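Local coordinates for intradiol ring-cleavage dioxygenase (Streptomyces sp. SirexAA-E, PDB 4ILV), which probably catalyses intradiol cleavage of catechol-type aromatic rings at a non-haem iron(III) centre, as a secreted dioxygenase fused to a carbohydrate-binding module, at residues Gly93-Thr98 and Gly122-Arg127. Numbering follows the deposited sequence.
Sequences GAYDMT and GLYPGR. With FE (Fe (III) ion), chain C; EDO (1,2-ethanediol), chain D.
The ring of Tyr95 turns its edge toward the face of Tyr124, an offset edge-to-face (T-shaped) pair with planes at 77° and centroids 5.4 Å apart. The offset brings CE2 of Tyr95 to 3.3 Å from CE2 of Tyr124, and CZ of Tyr124 lies in the Tyr95 plane at that edge. Iron lies in the plane of the Tyr124 ring, beyond its hydroxyl edge, and O1 of a bound 1,2-ethanediol lies in the Arg127 guanidinium plane, at its edge.

Both phenol oxygens bind the iron, Tyr95 OH at 2.0 Å and Tyr124 OH at 2.0 Å; they lie close together as neighbouring ligands, not as hydrogen-bond partners. Tyrosine suits these places because its long, rigid ring carries a hard oxygen donor from each loop to a shared metal. Tyr95 has CG anti to its carbonyl carbon (chi1 -70°), whereas Tyr124 takes the crowded position between backbone N and carbonyl carbon (chi1 63°), and the two side chains cross nearly at a right angle.

Away from the iron, the loops meet through glycines. Gly93, at positive phi, packs its CA against Gly122 O and Leu123 O, where a CB would clash with Leu123 O; its own carbonyl O comes 3.5 Å from Tyr124 CB. Gly122 likewise has no room for a CB beside Gly93 N.

The diol, probably from the crystallisation liquor, chelates the iron through both oxygens. Arg127, last residue of the type II turn starting at Tyr124, bends at chi2 and chi3 so that NH1 donates a fairly straight bond to diol O1 (2.7 Å); Asp158 and Gln146 also hold its guanidinium.

With His130 and His132, the tyrosines complete the two-Tyr, two-His iron(III) site characteristic of intradiol dioxygenases. Anionic phenolates would stabilise iron(III), and the chelating diol suggests how a catecholate might bind.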
loop_
_atom_site.group_PDB
_atom_site.type_symbol
_atom_site.label_atom_id
_atom_site.label_comp_id
_atom_site.label_asym_id
_atom_site.label_seq_id
_atom_site.Cartn_x
_atom_site.Cartn_y
_atom_site.Cartn_z
ATOM N N GLY A 93 7.699 -13.790 0.521
ATOM C CA GLY A 93 7.420 -13.439 -0.859
ATOM C C GLY A 93 6.243 -14.162 -1.495
ATOM O O GLY A 93 6.050 -14.079 -2.704
ATOM N N ALA A 94 5.429 -14.842 -0.696
ATOM C CA ALA A 94 4.279 -15.558 -1.254
ATOM C C ALA A 94 2.971 -14.786 -1.080
ATOM O O ALA A 94 2.726 -14.213 -0.012
ATOM C CB ALA A 94 4.165 -16.966 -0.624
ATOM N N TYR A 95 2.133 -14.777 -2.119
ATOM C CA TYR A 95 0.785 -14.214 -2.006
ATOM C C TYR A 95 -0.185 -15.340 -1.662
ATOM O O TYR A 95 -0.001 -16.483 -2.087
ATOM C CB TYR A 95 0.327 -13.553 -3.317
ATOM C CG TYR A 95 1.043 -12.263 -3.665
ATOM C CD1 TYR A 95 0.477 -11.022 -3.348
ATOM C CD2 TYR A 95 2.273 -12.277 -4.314
ATOM C CE1 TYR A 95 1.129 -9.831 -3.662
ATOM C CE2 TYR A 95 2.930 -11.083 -4.644
ATOM C CZ TYR A 95 2.356 -9.863 -4.305
ATOM O OH TYR A 95 2.995 -8.674 -4.614
ATOM N N ASP A 96 -1.237 -15.018 -0.919
ATOM C CA ASP A 96 -2.232 -16.027 -0.561
ATOM C C ASP A 96 -3.330 -16.065 -1.615
ATOM O O ASP A 96 -4.121 -15.134 -1.713
ATOM C CB ASP A 96 -2.807 -15.729 0.832
ATOM C CG ASP A 96 -3.780 -16.803 1.322
ATOM O OD1 ASP A 96 -3.922 -17.864 0.679
ATOM O OD2 ASP A 96 -4.401 -16.576 2.377
ATOM N N MET A 97 -3.359 -17.130 -2.418
ATOM C CA MET A 97 -4.373 -17.267 -3.467
ATOM C C MET A 97 -5.593 -18.081 -3.033
ATOM O O MET A 97 -6.639 -18.043 -3.679
ATOM C CB MET A 97 -3.776 -17.887 -4.738
ATOM C CG MET A 97 -2.711 -17.033 -5.422
ATOM S SD MET A 97 -3.093 -15.265 -5.529
ATOM C CE MET A 97 -4.599 -15.244 -6.500
ATOM N N THR A 98 -5.454 -18.830 -1.949
ATOM C CA THR A 98 -6.550 -19.674 -1.491
ATOM C C THR A 98 -7.384 -18.894 -0.475
ATOM O O THR A 98 -8.615 -18.991 -0.474
ATOM C CB THR A 98 -6.050 -21.026 -0.931
ATOM O OG1 THR A 98 -5.493 -20.852 0.374
ATOM C CG2 THR A 98 -4.983 -21.594 -1.845
ATOM N N GLY A 122 8.222 -9.754 1.484
ATOM C CA GLY A 122 9.418 -10.403 0.991
ATOM C C GLY A 122 9.573 -10.265 -0.516
ATOM O O GLY A 122 8.607 -9.988 -1.239
ATOM N N LEU A 123 10.803 -10.443 -0.989
ATOM C CA LEU A 123 11.086 -10.442 -2.419
ATOM C C LEU A 123 10.668 -11.753 -3.098
ATOM O O LEU A 123 10.762 -12.838 -2.500
ATOM C CB LEU A 123 12.573 -10.231 -2.657
ATOM C CG LEU A 123 13.180 -8.888 -2.280
ATOM C CD1 LEU A 123 14.655 -8.920 -2.659
ATOM C CD2 LEU A 123 12.457 -7.762 -2.989
ATOM N N TYR A 124 10.262 -11.639 -4.361
ATOM C CA TYR A 124 9.933 -12.791 -5.190
ATOM C C TYR A 124 10.481 -12.569 -6.610
ATOM O O TYR A 124 10.993 -11.485 -6.892
ATOM C CB TYR A 124 8.424 -13.082 -5.139
ATOM C CG TYR A 124 7.497 -12.015 -5.680
ATOM C CD1 TYR A 124 7.192 -11.952 -7.038
ATOM C CD2 TYR A 124 6.877 -11.114 -4.829
ATOM C CE1 TYR A 124 6.320 -11.003 -7.535
ATOM C CE2 TYR A 124 5.995 -10.145 -5.322
ATOM C CZ TYR A 124 5.720 -10.102 -6.675
ATOM O OH TYR A 124 4.853 -9.159 -7.179
ATOM N N PRO A 125 10.437 -13.603 -7.490
ATOM C CA PRO A 125 11.195 -13.430 -8.739
ATOM C C PRO A 125 10.811 -12.236 -9.630
ATOM O O PRO A 125 9.639 -11.983 -9.919
ATOM C CB PRO A 125 10.974 -14.761 -9.472
ATOM C CG PRO A 125 10.771 -15.772 -8.342
ATOM C CD PRO A 125 9.957 -14.993 -7.329
ATOM N N GLY A 126 11.836 -11.502 -10.052
ATOM C CA GLY A 126 11.686 -10.450 -11.032
ATOM C C GLY A 126 11.225 -9.097 -10.517
ATOM O O GLY A 126 11.213 -8.136 -11.274
ATOM N N ARG A 127 10.849 -9.002 -9.248
ATOM C CA ARG A 127 10.277 -7.747 -8.757
ATOM C C ARG A 127 11.028 -7.192 -7.564
ATOM O O ARG A 127 11.483 -7.934 -6.687
ATOM C CB ARG A 127 8.795 -7.917 -8.382
ATOM C CG ARG A 127 7.894 -8.393 -9.510
ATOM C CD ARG A 127 6.815 -7.388 -9.886
ATOM N NE ARG A 127 7.263 -6.006 -9.756
ATOM C CZ ARG A 127 6.514 -5.034 -9.246
ATOM N NH1 ARG A 127 5.278 -5.300 -8.828
ATOM N NH2 ARG A 127 6.998 -3.798 -9.155
HETATM FE FE FE C . 3.211 -8.094 -6.557
HETATM C C1 EDO D . 3.203 -8.385 -9.821
HETATM O O1 EDO D . 3.556 -7.418 -8.815
HETATM C C2 EDO D . 2.693 -9.682 -9.175
HETATM O O2 EDO D . 1.875 -9.397 -8.020
#